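Local coordinates for matrix protein VP40 (Lake Victoria marburgvirus, PDB 5B0V), which drives assembly and budding of virus particles as the viral matrix protein, existing as a dimer until it reorganises into multimers at the plasma membrane, at residues T54-G59 / N180-V185; H73-E78 / G101-F106; P221-Q226 / D268-K273. All coordinates share one frame; numbering follows the deposited sequence.

Interaction 1: residues T54-G59 / N180-V185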
ATOM      1  N   THR A  54      -6.080   1.901   9.336  1.00 44.36           N
ATOM      2  CA  THR A  54      -5.078   1.598   8.326  1.00 42.95           C
ATOM      3  C   THR A  54      -4.308   2.846   7.936  1.00 38.62           C
ATOM      4  O   THR A  54      -4.818   3.929   7.969  1.00 38.20           O
ATOM      5  CB  THR A  54      -5.664   0.895   7.069  1.00 45.80           C
ATOM      6  OG1 THR A  54      -6.179   1.866   6.157  1.00 50.18           O
ATOM      7  CG2 THR A  54      -6.770  -0.076   7.449  1.00 47.65           C
ATOM      8  N   PRO A  55      -3.062   2.681   7.532  1.00 35.55           N
ATOM      9  CA  PRO A  55      -2.306   3.863   7.247  1.00 34.09           C
ATOM     10  C   PRO A  55      -2.456   4.336   5.826  1.00 33.69           C
ATOM     11  O   PRO A  55      -3.018   3.653   4.976  1.00 34.81           O
ATOM     12  CB  PRO A  55      -0.866   3.409   7.487  1.00 33.29           C
ATOM     13  CG  PRO A  55      -0.878   1.946   7.195  1.00 33.39           C
ATOM     14  CD  PRO A  55      -2.283   1.447   7.330  1.00 34.62           C
ATOM     15  N   ASN A  56      -1.910   5.497   5.555  1.00 32.93           N
ATOM     16  CA  ASN A  56      -1.691   5.840   4.175  1.00 33.47           C
ATOM     17  C   ASN A  56      -0.233   6.173   4.019  1.00 31.51           C
ATOM     18  O   ASN A  56       0.535   6.128   4.970  1.00 31.21           O
ATOM     19  CB  ASN A  56      -2.614   6.959   3.699  1.00 35.77           C
ATOM     20  CG  ASN A  56      -2.527   8.161   4.571  1.00 36.26           C
ATOM     21  OD1 ASN A  56      -1.471   8.744   4.715  1.00 35.50           O
ATOM     22  ND2 ASN A  56      -3.637   8.516   5.196  1.00 38.72           N
ATOM     23  N   TYR A  57       0.167   6.471   2.807  1.00 30.91           N
ATOM     24  CA  TYR A  57       1.558   6.314   2.457  1.00 29.84           C
ATOM     25  C   TYR A  57       2.201   7.642   2.177  1.00 29.57           C
ATOM     26  O   TYR A  57       1.565   8.589   1.708  1.00 30.26           O
ATOM     27  CB  TYR A  57       1.694   5.373   1.230  1.00 29.98           C
ATOM     28  CG  TYR A  57       3.018   5.464   0.520  1.00 29.38           C
ATOM     29  CD1 TYR A  57       4.140   4.791   1.004  1.00 28.80           C
ATOM     30  CD2 TYR A  57       3.162   6.253  -0.599  1.00 30.18           C
ATOM     31  CE1 TYR A  57       5.370   4.889   0.362  1.00 28.63           C
ATOM     32  CE2 TYR A  57       4.378   6.359  -1.255  1.00 30.58           C
ATOM     33  CZ  TYR A  57       5.485   5.677  -0.777  1.00 29.95           C
ATOM     34  OH  TYR A  57       6.690   5.815  -1.434  1.00 30.74           O
ATOM     35  N   VAL A  58       3.486   7.688   2.466  1.00 28.49           N
ATOM     36  CA  VAL A  58       4.300   8.795   2.064  1.00 28.90           C
ATOM     37  C   VAL A  58       5.700   8.236   1.912  1.00 28.27           C
ATOM     38  O   VAL A  58       6.115   7.414   2.730  1.00 27.03           O
ATOM     39  CB  VAL A  58       4.198   9.942   3.104  1.00 28.89           C
ATOM     40  CG1 VAL A  58       4.802   9.546   4.443  1.00 28.17           C
ATOM     41  CG2 VAL A  58       4.870  11.191   2.580  1.00 29.53           C
ATOM     42  N   GLY A  59       6.408   8.659   0.869  1.00 29.49           N
ATOM     43  CA  GLY A  59       7.761   8.165   0.607  1.00 29.76           C
ATOM     44  C   GLY A  59       8.331   8.403  -0.779  1.00 31.32           C
ATOM     45  O   GLY A  59       7.722   9.049  -1.612  1.00 33.39           O
ATOM     46  N   ASN A 180      -4.689   8.515  13.739  1.00 36.28           N
ATOM     47  CA  ASN A 180      -4.212   8.636  12.394  1.00 35.41           C
ATOM     48  C   ASN A 180      -2.891   7.896  12.215  1.00 33.73           C
ATOM     49  O   ASN A 180      -2.035   7.886  13.097  1.00 32.86           O
ATOM     50  CB  ASN A 180      -4.016  10.099  12.077  1.00 36.50           C
ATOM     51  CG  ASN A 180      -3.848  10.329  10.603  1.00 37.27           C
ATOM     52  OD1 ASN A 180      -4.841  10.438   9.875  1.00 39.78           O
ATOM     53  ND2 ASN A 180      -2.594  10.421  10.146  1.00 36.13           N
ATOM     54  N   LEU A 181      -2.703   7.299  11.054  1.00 33.06           N
ATOM     55  CA  LEU A 181      -1.502   6.524  10.820  1.00 31.66           C
ATOM     56  C   LEU A 181      -0.946   6.743   9.415  1.00 30.89           C
ATOM     57  O   LEU A 181      -1.672   6.718   8.434  1.00 32.01           O
ATOM     58  CB  LEU A 181      -1.834   5.074  11.070  1.00 31.67           C
ATOM     59  CG  LEU A 181      -0.707   4.178  11.563  1.00 31.51           C
ATOM     60  CD1 LEU A 181      -0.033   4.696  12.827  1.00 31.20           C
ATOM     61  CD2 LEU A 181      -1.272   2.777  11.789  1.00 32.19           C
ATOM     62  N   VAL A 182       0.340   7.018   9.328  1.00 29.94           N
ATOM     63  CA  VAL A 182       1.000   7.155   8.038  1.00 30.03           C
ATOM     64  C   VAL A 182       2.234   6.230   7.995  1.00 29.07           C
ATOM     65  O   VAL A 182       3.048   6.228   8.925  1.00 27.69           O
ATOM     66  CB  VAL A 182       1.453   8.601   7.764  1.00 30.49           C
ATOM     67  CG1 VAL A 182       2.353   8.668   6.527  1.00 30.53           C
ATOM     68  CG2 VAL A 182       0.271   9.511   7.573  1.00 31.18           C
ATOM     69  N   LEU A 183       2.341   5.440   6.919  1.00 28.28           N
ATOM     70  CA  LEU A 183       3.508   4.617   6.673  1.00 27.05           C
ATOM     71  C   LEU A 183       4.492   5.322   5.765  1.00 27.08           C
ATOM     72  O   LEU A 183       4.218   5.516   4.570  1.00 27.03           O
ATOM     73  CB  LEU A 183       3.099   3.339   5.999  1.00 27.53           C
ATOM     74  CG  LEU A 183       4.273   2.477   5.528  1.00 27.42           C
ATOM     75  CD1 LEU A 183       5.000   1.827   6.699  1.00 26.98           C
ATOM     76  CD2 LEU A 183       3.764   1.434   4.562  1.00 27.95           C
ATOM     77  N   SER A 184       5.647   5.691   6.331  1.00 26.95           N
ATOM     78  CA  SER A 184       6.746   6.283   5.569  1.00 27.15           C
ATOM     79  C   SER A 184       7.676   5.199   5.044  1.00 27.05           C
ATOM     80  O   SER A 184       8.095   4.328   5.805  1.00 27.53           O
ATOM     81  CB  SER A 184       7.555   7.230   6.430  1.00 27.04           C
ATOM     82  OG  SER A 184       8.550   7.841   5.635  1.00 28.00           O
ATOM     83  N   VAL A 185       7.974   5.229   3.748  1.00 26.91           N
ATOM     84  CA  VAL A 185       8.947   4.318   3.161  1.00 26.50           C
ATOM     85  C   VAL A 185       9.983   5.149   2.429  1.00 27.18           C
ATOM     86  O   VAL A 185       9.683   5.802   1.446  1.00 27.52           O
ATOM     87  CB  VAL A 185       8.322   3.294   2.194  1.00 26.53           C
ATOM     88  CG1 VAL A 185       9.378   2.362   1.678  1.00 26.76           C
ATOM     89  CG2 VAL A 185       7.249   2.485   2.884  1.00 26.34           C
TER
HETATM   90  O   HOH W   1      -5.410  10.426   7.297  1.00 20.87           O
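Asn56 to Gly59 and Val182 to Val185 run side by side as parallel strands in the mixed four-stranded sheet of the VP40 N-terminal domain, in which strand 56-59 is outermost within the chain. Asn56 and Val58 carry the backbone ladder, each both giving and accepting a bond. Asn56 N donates to Leu181 O (3.1 Å) and Leu183 N to Asn56 O (2.7 Å); Val58 N then donates to Leu183 O (3.1 Å) and Val185 N to Val58 O (3.0 Å). Tyr57 between them turns its N to another partner, Thr54 OG1 of the second subunit.

Tyr57, Leu183 and Val185 share one sheet face, where Tyr57 and Leu183 meet helix 110-119. Tyr57 CG lies anti to the backbone N (chi1 162°). The side chain crosses Val185 at about a right angle, with Val185 CB in the ring plane at the edge, 3.8 Å from Tyr57 CE1. The hydroxyl hydrogen-bonds Leu61 N, so tyrosine suits a buried place with a polar far end. Pro55, whose ring has no N-H to leave unpaired, puts CB 4.1 Å from Leu181 CB.

On the other face Val58 CG1 meets Val182 CG1 obliquely, and Asn56 OD1 lies beside Val182 CG2. A water links the two asparagines: it donates to Asn180 OD1 (2.6 Å) and accepts weakly from Asn56 ND2, whose amide suits this partly exposed position because it also reaches, weakly, Asn56 of the second subunit. Alternate residues of strand 56-59 thus bond inward, the ladder typical of parallel strands, here beside the dimer partner.

Interaction 2: residues H73-E78 / G101-F106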
ATOM      1  N   HIS A  73      15.069   0.200   2.020  1.00 28.28           N
ATOM      2  CA  HIS A  73      14.120   1.139   2.481  1.00 26.91           C
ATOM      3  C   HIS A  73      14.137   1.127   3.971  1.00 25.37           C
ATOM      4  O   HIS A  73      14.249   0.082   4.584  1.00 24.42           O
ATOM      5  CB  HIS A  73      12.730   0.811   1.897  1.00 27.42           C
ATOM      6  CG  HIS A  73      12.654   1.012   0.406  1.00 28.32           C
ATOM      7  ND1 HIS A  73      12.671  -0.033  -0.495  1.00 28.82           N
ATOM      8  CD2 HIS A  73      12.635   2.146  -0.337  1.00 28.98           C
ATOM      9  CE1 HIS A  73      12.639   0.449  -1.725  1.00 29.94           C
ATOM     10  NE2 HIS A  73      12.619   1.766  -1.659  1.00 29.89           N
ATOM     11  N   ALA A  74      14.034   2.322   4.545  1.00 25.39           N
ATOM     12  CA  ALA A  74      13.654   2.497   5.948  1.00 24.49           C
ATOM     13  C   ALA A  74      12.137   2.641   6.002  1.00 24.54           C
ATOM     14  O   ALA A  74      11.555   3.432   5.250  1.00 24.69           O
ATOM     15  CB  ALA A  74      14.301   3.730   6.524  1.00 24.33           C
ATOM     16  N   PHE A  75      11.523   1.845   6.876  1.00 24.06           N
ATOM     17  CA  PHE A  75      10.079   1.825   7.106  1.00 23.78           C
ATOM     18  C   PHE A  75       9.760   2.390   8.485  1.00 23.73           C
ATOM     19  O   PHE A  75      10.289   1.909   9.496  1.00 23.25           O
ATOM     20  CB  PHE A  75       9.585   0.379   7.063  1.00 23.27           C
ATOM     21  CG  PHE A  75       9.721  -0.254   5.733  1.00 23.24           C
ATOM     22  CD1 PHE A  75      10.942  -0.757   5.309  1.00 23.21           C
ATOM     23  CD2 PHE A  75       8.631  -0.361   4.898  1.00 23.35           C
ATOM     24  CE1 PHE A  75      11.064  -1.339   4.059  1.00 23.38           C
ATOM     25  CE2 PHE A  75       8.746  -0.954   3.663  1.00 23.77           C
ATOM     26  CZ  PHE A  75       9.957  -1.439   3.241  1.00 23.73           C
ATOM     27  N   THR A  76       8.863   3.359   8.526  1.00 24.40           N
ATOM     28  CA  THR A  76       8.453   3.992   9.776  1.00 25.35           C
ATOM     29  C   THR A  76       6.959   4.303   9.810  1.00 26.51           C
ATOM     30  O   THR A  76       6.404   4.855   8.856  1.00 28.01           O
ATOM     31  CB  THR A  76       9.186   5.324   9.946  1.00 25.69           C
ATOM     32  OG1 THR A  76      10.566   5.111   9.698  1.00 26.29           O
ATOM     33  CG2 THR A  76       9.022   5.866  11.348  1.00 26.24           C
ATOM     34  N   LEU A  77       6.296   3.962  10.900  1.00 26.64           N
ATOM     35  CA  LEU A  77       4.946   4.456  11.121  1.00 27.40           C
ATOM     36  C   LEU A  77       4.992   5.798  11.845  1.00 28.07           C
ATOM     37  O   LEU A  77       5.682   5.968  12.848  1.00 26.96           O
ATOM     38  CB  LEU A  77       4.120   3.468  11.942  1.00 27.41           C
ATOM     39  CG  LEU A  77       3.620   2.243  11.200  1.00 27.31           C
ATOM     40  CD1 LEU A  77       2.816   1.415  12.186  1.00 27.77           C
ATOM     41  CD2 LEU A  77       2.792   2.627   9.978  1.00 27.78           C
ATOM     42  N   GLU A  78       4.200   6.725  11.336  1.00 29.63           N
ATOM     43  CA  GLU A  78       4.007   8.025  11.953  1.00 30.32           C
ATOM     44  C   GLU A  78       2.598   8.067  12.451  1.00 30.56           C
ATOM     45  O   GLU A  78       1.681   7.832  11.671  1.00 32.29           O
ATOM     46  CB  GLU A  78       4.211   9.103  10.922  1.00 31.30           C
ATOM     47  CG  GLU A  78       5.541   8.995  10.198  1.00 32.41           C
ATOM     48  CD  GLU A  78       5.851  10.309   9.492  1.00 34.40           C
ATOM     49  OE1 GLU A  78       4.886  11.025   9.155  1.00 35.90           O
ATOM     50  OE2 GLU A  78       7.032  10.649   9.273  1.00 37.10           O
ATOM     51  N   GLY A 101      11.806  -0.911  10.910  1.00 26.09           N
ATOM     52  CA  GLY A 101      12.944  -1.606  10.358  1.00 25.66           C
ATOM     53  C   GLY A 101      13.475  -1.060   9.058  1.00 25.75           C
ATOM     54  O   GLY A 101      12.822  -0.289   8.354  1.00 26.19           O
ATOM     55  N   ILE A 102      14.670  -1.518   8.728  1.00 25.90           N
ATOM     56  CA  ILE A 102      15.269  -1.268   7.436  1.00 26.31           C
ATOM     57  C   ILE A 102      15.403  -2.580   6.688  1.00 26.96           C
ATOM     58  O   ILE A 102      15.902  -3.530   7.235  1.00 28.42           O
ATOM     59  CB  ILE A 102      16.641  -0.652   7.631  1.00 25.69           C
ATOM     60  CG1 ILE A 102      16.470   0.692   8.331  1.00 24.95           C
ATOM     61  CG2 ILE A 102      17.353  -0.526   6.294  1.00 26.25           C
ATOM     62  CD1 ILE A 102      17.764   1.391   8.587  1.00 24.67           C
HETATM   63  N   MSE A 103      14.986  -2.623   5.430  1.00 27.51           N
HETATM   64  CA  MSE A 103      15.032  -3.859   4.630  1.00 27.94           C
HETATM   65  C   MSE A 103      15.529  -3.596   3.237  1.00 29.17           C
HETATM   66  O   MSE A 103      15.285  -2.549   2.651  1.00 27.97           O
HETATM   67  CB  MSE A 103      13.634  -4.456   4.499  1.00 27.45           C
HETATM   68  CG  MSE A 103      13.621  -5.930   4.095  1.00 26.94           C
HETATM   69 SE   MSE A 103      11.745  -6.440   3.785  1.00 26.02          SE
HETATM   70  CE  MSE A 103      11.624  -5.410   2.119  1.00 26.93           C
ATOM     71  N   SER A 104      16.268  -4.558   2.708  1.00 31.67           N
ATOM     72  CA  SER A 104      16.674  -4.505   1.315  1.00 34.12           C
ATOM     73  C   SER A 104      15.760  -5.424   0.492  1.00 34.35           C
ATOM     74  O   SER A 104      15.246  -6.437   0.983  1.00 34.01           O
ATOM     75  CB  SER A 104      18.136  -4.916   1.177  1.00 35.85           C
ATOM     76  OG  SER A 104      18.332  -6.212   1.726  1.00 38.70           O
ATOM     77  N   ASN A 105      15.568  -5.066  -0.763  1.00 34.50           N
ATOM     78  CA  ASN A 105      14.636  -5.793  -1.603  1.00 35.23           C
ATOM     79  C   ASN A 105      14.864  -7.303  -1.677  1.00 36.24           C
ATOM     80  O   ASN A 105      13.908  -8.061  -1.771  1.00 36.55           O
ATOM     81  CB  ASN A 105      14.594  -5.174  -2.995  1.00 35.66           C
ATOM     82  CG  ASN A 105      13.915  -3.815  -3.002  1.00 34.70           C
ATOM     83  OD1 ASN A 105      13.275  -3.422  -2.033  1.00 33.18           O
ATOM     84  ND2 ASN A 105      14.084  -3.082  -4.078  1.00 35.46           N
ATOM     85  N   PHE A 106      16.106  -7.765  -1.579  1.00 37.80           N
ATOM     86  CA  PHE A 106      16.346  -9.225  -1.654  1.00 38.73           C
ATOM     87  C   PHE A 106      15.847  -9.991  -0.429  1.00 36.72           C
ATOM     88  O   PHE A 106      15.669 -11.188  -0.510  1.00 36.21           O
ATOM     89  CB  PHE A 106      17.810  -9.563  -1.908  1.00 40.47           C
ATOM     90  CG  PHE A 106      18.697  -9.316  -0.733  1.00 42.40           C
ATOM     91  CD1 PHE A 106      18.740 -10.213   0.350  1.00 43.09           C
ATOM     92  CD2 PHE A 106      19.513  -8.188  -0.698  1.00 44.34           C
ATOM     93  CE1 PHE A 106      19.567  -9.960   1.447  1.00 43.14           C
ATOM     94  CE2 PHE A 106      20.348  -7.938   0.395  1.00 44.44           C
ATOM     95  CZ  PHE A 106      20.367  -8.819   1.470  1.00 43.12           C
TER
HETATM   96  O   HOH W   2      13.544  -2.224   0.507  1.00  9.79           O
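His73 to Phe75 pair antiparallel with Gly101 to Met103, the short strand axes running 147° apart and approaching to 4.8 Å. His73 and Met103 form a hydrogen-bonded pair, His73 N donating to Met103 O (2.8 Å) and Met103 N to His73 O (2.9 Å). Ala74 and Ile102 are the non-hydrogen-bonded pair that follows, and Phe75 N donates to Gly101 O (2.9 Å); the pairing continues through Leu77 and Leu98.

Phe75 CG lies anti to its carbonyl carbon and beside its own N (chi1 -66°). Gly101 O lies in the ring plane at its edge, 3.6 Å from Phe75 CD1, where the slightly positive ring hydrogens would favour an oxygen. Phe75 CE1 approaches CB of Met103, a selenomethionine, obliquely at 4.1 Å. Glycine suits position 101 because a side chain there would collide, at these backbone angles, with the carbonyl O of Leu100. On the reverse face the small Ala74 CB touches Ile102 CG1.

Beyond the ladder, His73 and Asn105 are joined through water. The water lies 2.6 Å from His73 ND1 and hydrogen-bonds Asn105 OD1 (2.8 Å) and Met103 O, although more acceptors lie in reach than it has protons, so these bonds may not all be made at once. Asn105 OD1 is at the edge of the imidazole, in its plane, and Asn105 ND2 binds Lys68 O, so the amide has a partner at both ends.

Strand 72-83 also pairs with strand 176-187, while Leu110, Thr113 and Leu117 of helix 110-119 pack on the face of His73, Phe75 and Met103, and Gln290 of strand 286-290 touches Ala74 and Ile102 on the other.

Interaction 3: residues P221-Q226 / D268-K273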
ATOM      1  N   PRO A 221      30.530  -2.637   9.850  1.00 29.56           N
ATOM      2  CA  PRO A 221      31.395  -3.363   8.956  1.00 30.77           C
ATOM      3  C   PRO A 221      32.584  -3.988   9.694  1.00 32.39           C
ATOM      4  O   PRO A 221      32.904  -3.635  10.835  1.00 32.00           O
ATOM      5  CB  PRO A 221      31.918  -2.289   8.000  1.00 30.79           C
ATOM      6  CG  PRO A 221      31.148  -1.064   8.277  1.00 30.05           C
ATOM      7  CD  PRO A 221      30.675  -1.189   9.678  1.00 29.71           C
ATOM      8  N   THR A 222      33.223  -4.926   9.025  1.00 33.89           N
ATOM      9  CA  THR A 222      34.342  -5.600   9.602  1.00 36.16           C
ATOM     10  C   THR A 222      35.481  -4.608   9.851  1.00 35.67           C
ATOM     11  O   THR A 222      35.663  -3.642   9.105  1.00 34.21           O
ATOM     12  CB  THR A 222      34.805  -6.793   8.735  1.00 38.55           C
ATOM     13  OG1 THR A 222      35.003  -6.364   7.379  1.00 41.07           O
ATOM     14  CG2 THR A 222      33.750  -7.927   8.781  1.00 38.69           C
ATOM     15  N   VAL A 223      36.216  -4.870  10.931  1.00 35.13           N
ATOM     16  CA  VAL A 223      37.330  -4.057  11.335  1.00 34.97           C
ATOM     17  C   VAL A 223      38.583  -4.596  10.661  1.00 36.21           C
ATOM     18  O   VAL A 223      38.893  -5.774  10.728  1.00 36.23           O
ATOM     19  CB  VAL A 223      37.495  -4.074  12.856  1.00 34.48           C
ATOM     20  CG1 VAL A 223      38.733  -3.311  13.274  1.00 35.01           C
ATOM     21  CG2 VAL A 223      36.249  -3.513  13.518  1.00 33.50           C
ATOM     22  N   LYS A 224      39.290  -3.709   9.997  1.00 37.80           N
ATOM     23  CA  LYS A 224      40.464  -4.073   9.250  1.00 39.75           C
ATOM     24  C   LYS A 224      41.500  -4.675  10.179  1.00 41.62           C
ATOM     25  O   LYS A 224      41.712  -4.160  11.277  1.00 41.83           O
ATOM     26  CB  LYS A 224      41.049  -2.823   8.590  1.00 40.86           C
ATOM     27  CG  LYS A 224      40.231  -2.252   7.439  1.00 40.24           C
ATOM     28  CD  LYS A 224      41.035  -1.181   6.714  1.00 41.39           C
ATOM     29  CE  LYS A 224      40.273  -0.608   5.537  1.00 41.48           C
ATOM     30  NZ  LYS A 224      40.794   0.732   5.161  1.00 42.50           N
ATOM     31  N   LYS A 225      42.160  -5.748   9.736  1.00 44.45           N
ATOM     32  CA  LYS A 225      43.249  -6.376  10.517  1.00 46.24           C
ATOM     33  C   LYS A 225      44.243  -5.290  10.927  1.00 48.47           C
ATOM     34  O   LYS A 225      44.599  -5.166  12.095  1.00 48.15           O
ATOM     35  N   GLN A 226      44.629  -4.449   9.976  1.00 51.05           N
ATOM     36  CA  GLN A 226      45.562  -3.358  10.247  1.00 52.18           C
ATOM     37  C   GLN A 226      45.239  -2.493  11.479  1.00 50.57           C
ATOM     38  O   GLN A 226      46.133  -1.846  12.025  1.00 51.82           O
ATOM     39  CB  GLN A 226      45.702  -2.463   9.011  1.00 53.55           C
ATOM     40  N   ASP A 268      40.234   4.150   7.717  1.00 35.96           N
ATOM     41  CA  ASP A 268      41.427   3.469   8.148  1.00 37.78           C
ATOM     42  C   ASP A 268      41.131   2.281   9.057  1.00 36.42           C
ATOM     43  O   ASP A 268      42.007   1.436   9.249  1.00 37.96           O
ATOM     44  CB  ASP A 268      42.408   4.444   8.833  1.00 40.34           C
ATOM     45  CG  ASP A 268      41.907   4.970  10.201  1.00 40.93           C
ATOM     46  OD1 ASP A 268      40.821   4.561  10.666  1.00 40.60           O
ATOM     47  OD2 ASP A 268      42.633   5.792  10.811  1.00 42.36           O
HETATM   48  N   MSE A 269      39.914   2.214   9.602  1.00 34.34           N
HETATM   49  CA  MSE A 269      39.506   1.122  10.489  1.00 33.19           C
HETATM   50  C   MSE A 269      38.497   0.125   9.964  1.00 32.67           C
HETATM   51  O   MSE A 269      38.547  -1.043  10.319  1.00 31.77           O
HETATM   52  CB  MSE A 269      38.878   1.775  11.689  1.00 32.62           C
HETATM   53  CG  MSE A 269      38.563   0.726  12.753  1.00 32.51           C
HETATM   54 SE   MSE A 269      37.967   1.391  14.510  1.00 33.21          SE
HETATM   55  CE  MSE A 269      39.561   2.291  15.236  1.00 33.68           C
ATOM     56  N   PHE A 270      37.569   0.580   9.117  1.00 33.41           N
ATOM     57  CA  PHE A 270      36.439  -0.231   8.651  1.00 32.57           C
ATOM     58  C   PHE A 270      36.458  -0.434   7.146  1.00 35.50           C
ATOM     59  O   PHE A 270      36.655   0.511   6.359  1.00 36.94           O
ATOM     60  CB  PHE A 270      35.138   0.440   9.011  1.00 30.38           C
ATOM     61  CG  PHE A 270      34.886   0.521  10.486  1.00 28.55           C
ATOM     62  CD1 PHE A 270      34.332  -0.547  11.162  1.00 27.39           C
ATOM     63  CD2 PHE A 270      35.175   1.670  11.188  1.00 28.19           C
ATOM     64  CE1 PHE A 270      34.086  -0.474  12.512  1.00 26.62           C
ATOM     65  CE2 PHE A 270      34.940   1.749  12.548  1.00 27.46           C
ATOM     66  CZ  PHE A 270      34.386   0.678  13.206  1.00 26.74           C
ATOM     67  N   SER A 271      36.275  -1.691   6.757  1.00 38.11           N
ATOM     68  CA  SER A 271      36.286  -2.106   5.365  1.00 40.21           C
ATOM     69  C   SER A 271      34.862  -2.330   4.903  1.00 41.03           C
ATOM     70  O   SER A 271      34.043  -2.919   5.600  1.00 40.08           O
ATOM     71  CB  SER A 271      37.090  -3.394   5.206  1.00 40.75           C
ATOM     72  OG  SER A 271      36.758  -4.038   3.983  1.00 41.42           O
ATOM     73  N   VAL A 272      34.597  -1.866   3.700  1.00 44.96           N
ATOM     74  CA  VAL A 272      33.305  -1.962   3.072  1.00 46.89           C
ATOM     75  C   VAL A 272      33.286  -3.144   2.084  1.00 51.25           C
ATOM     76  O   VAL A 272      32.238  -3.410   1.496  1.00 54.55           O
ATOM     77  CB  VAL A 272      32.971  -0.630   2.361  1.00 45.71           C
ATOM     78  CG1 VAL A 272      32.903   0.490   3.374  1.00 43.36           C
ATOM     79  CG2 VAL A 272      34.015  -0.300   1.290  1.00 47.32           C
ATOM     80  N   LYS A 273      34.425  -3.841   1.921  1.00 54.64           N
ATOM     81  CA  LYS A 273      34.524  -5.076   1.115  1.00 58.58           C
ATOM     82  C   LYS A 273      33.308  -6.000   1.295  1.00 61.63           C
ATOM     83  O   LYS A 273      32.729  -6.445   0.301  1.00 62.18           O
ATOM     84  CB  LYS A 273      35.827  -5.844   1.433  1.00 58.91           C
TER
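Val223 and Phe270 are joined by a single backbone bridge between two loops, one running from strand 218-219 to helix 237-243 and the other from strand 260-264 to strand 286-290. Their flanking residues make the two hydrogen bonds: Ser271 N donates almost straight to Thr222 O (3.1 Å, 172° at the hydrogen), and Lys224 N to Met269 O (2.8 Å).

Phe270 is the buried centre of the side-chain packing. Pro221 O lies in the plane of its ring at the edge, 3.4 Å from Phe270 CD1, while the Pro221 and Phe270 side chains cross at about a right angle. Val223 CG2 approaches Phe270 CE1 obliquely at 3.9 Å. One ring face is touched by Met269 of its own loop, whose CG stands 3.7 Å above the plane, offset toward the rim. Met269 is a selenomethionine; chi1 of -173° puts its CG anti to the backbone N, where it lies 4.1 Å from Val223 CG1, and the two side chains lie side by side, pointing the same way. The branched valine can therefore serve two neighbours, one with each methyl.

Past the bridge, Ser271 opens an ST turn in which its OG accepts from Lys273 N (3.1 Å); a short hydroxyl suits this place because it reaches the backbone two residues on. This loop pair lies in the C-terminal domain of VP40, where Pro221 also touches Trp193 and Leu265, and Val223 meets Pro238 and Ile242 of helix 237-243.

Lys224 extends beyond CG across the 268-273 backbone, its CG 3.5 Å from Met269 O. The long aliphatic chain lies against the backbone of Asp268 to Phe270, and the ammonium NZ hydrogen-bonds Ala267 O, with the carboxylate of Asp268 too distant for a salt bridge.

In the fold
Interactions 1 and 2 belong to one sheet, their centres about 12 Å apart, with strand 176-187 of the first next to strand 72-83 of the second. Probable hydrogen bonds join them, Glu78 N to Val182 O at 2.7 Å and Ser184 N to Thr76 O at 2.8 Å, and Val185 packs against both His73 and Phe75, so that the side chains on this face are continuous between the two contacts. Along the chain, interaction 2 falls between the two segments of interaction 1. Interaction 3 stands apart in the C-terminal domain, its centre about 37 Å from that of interaction 1, across the chain's centre, and about 26 Å from that of interaction 2. Of the three, interaction 1 alone touches the second subunit.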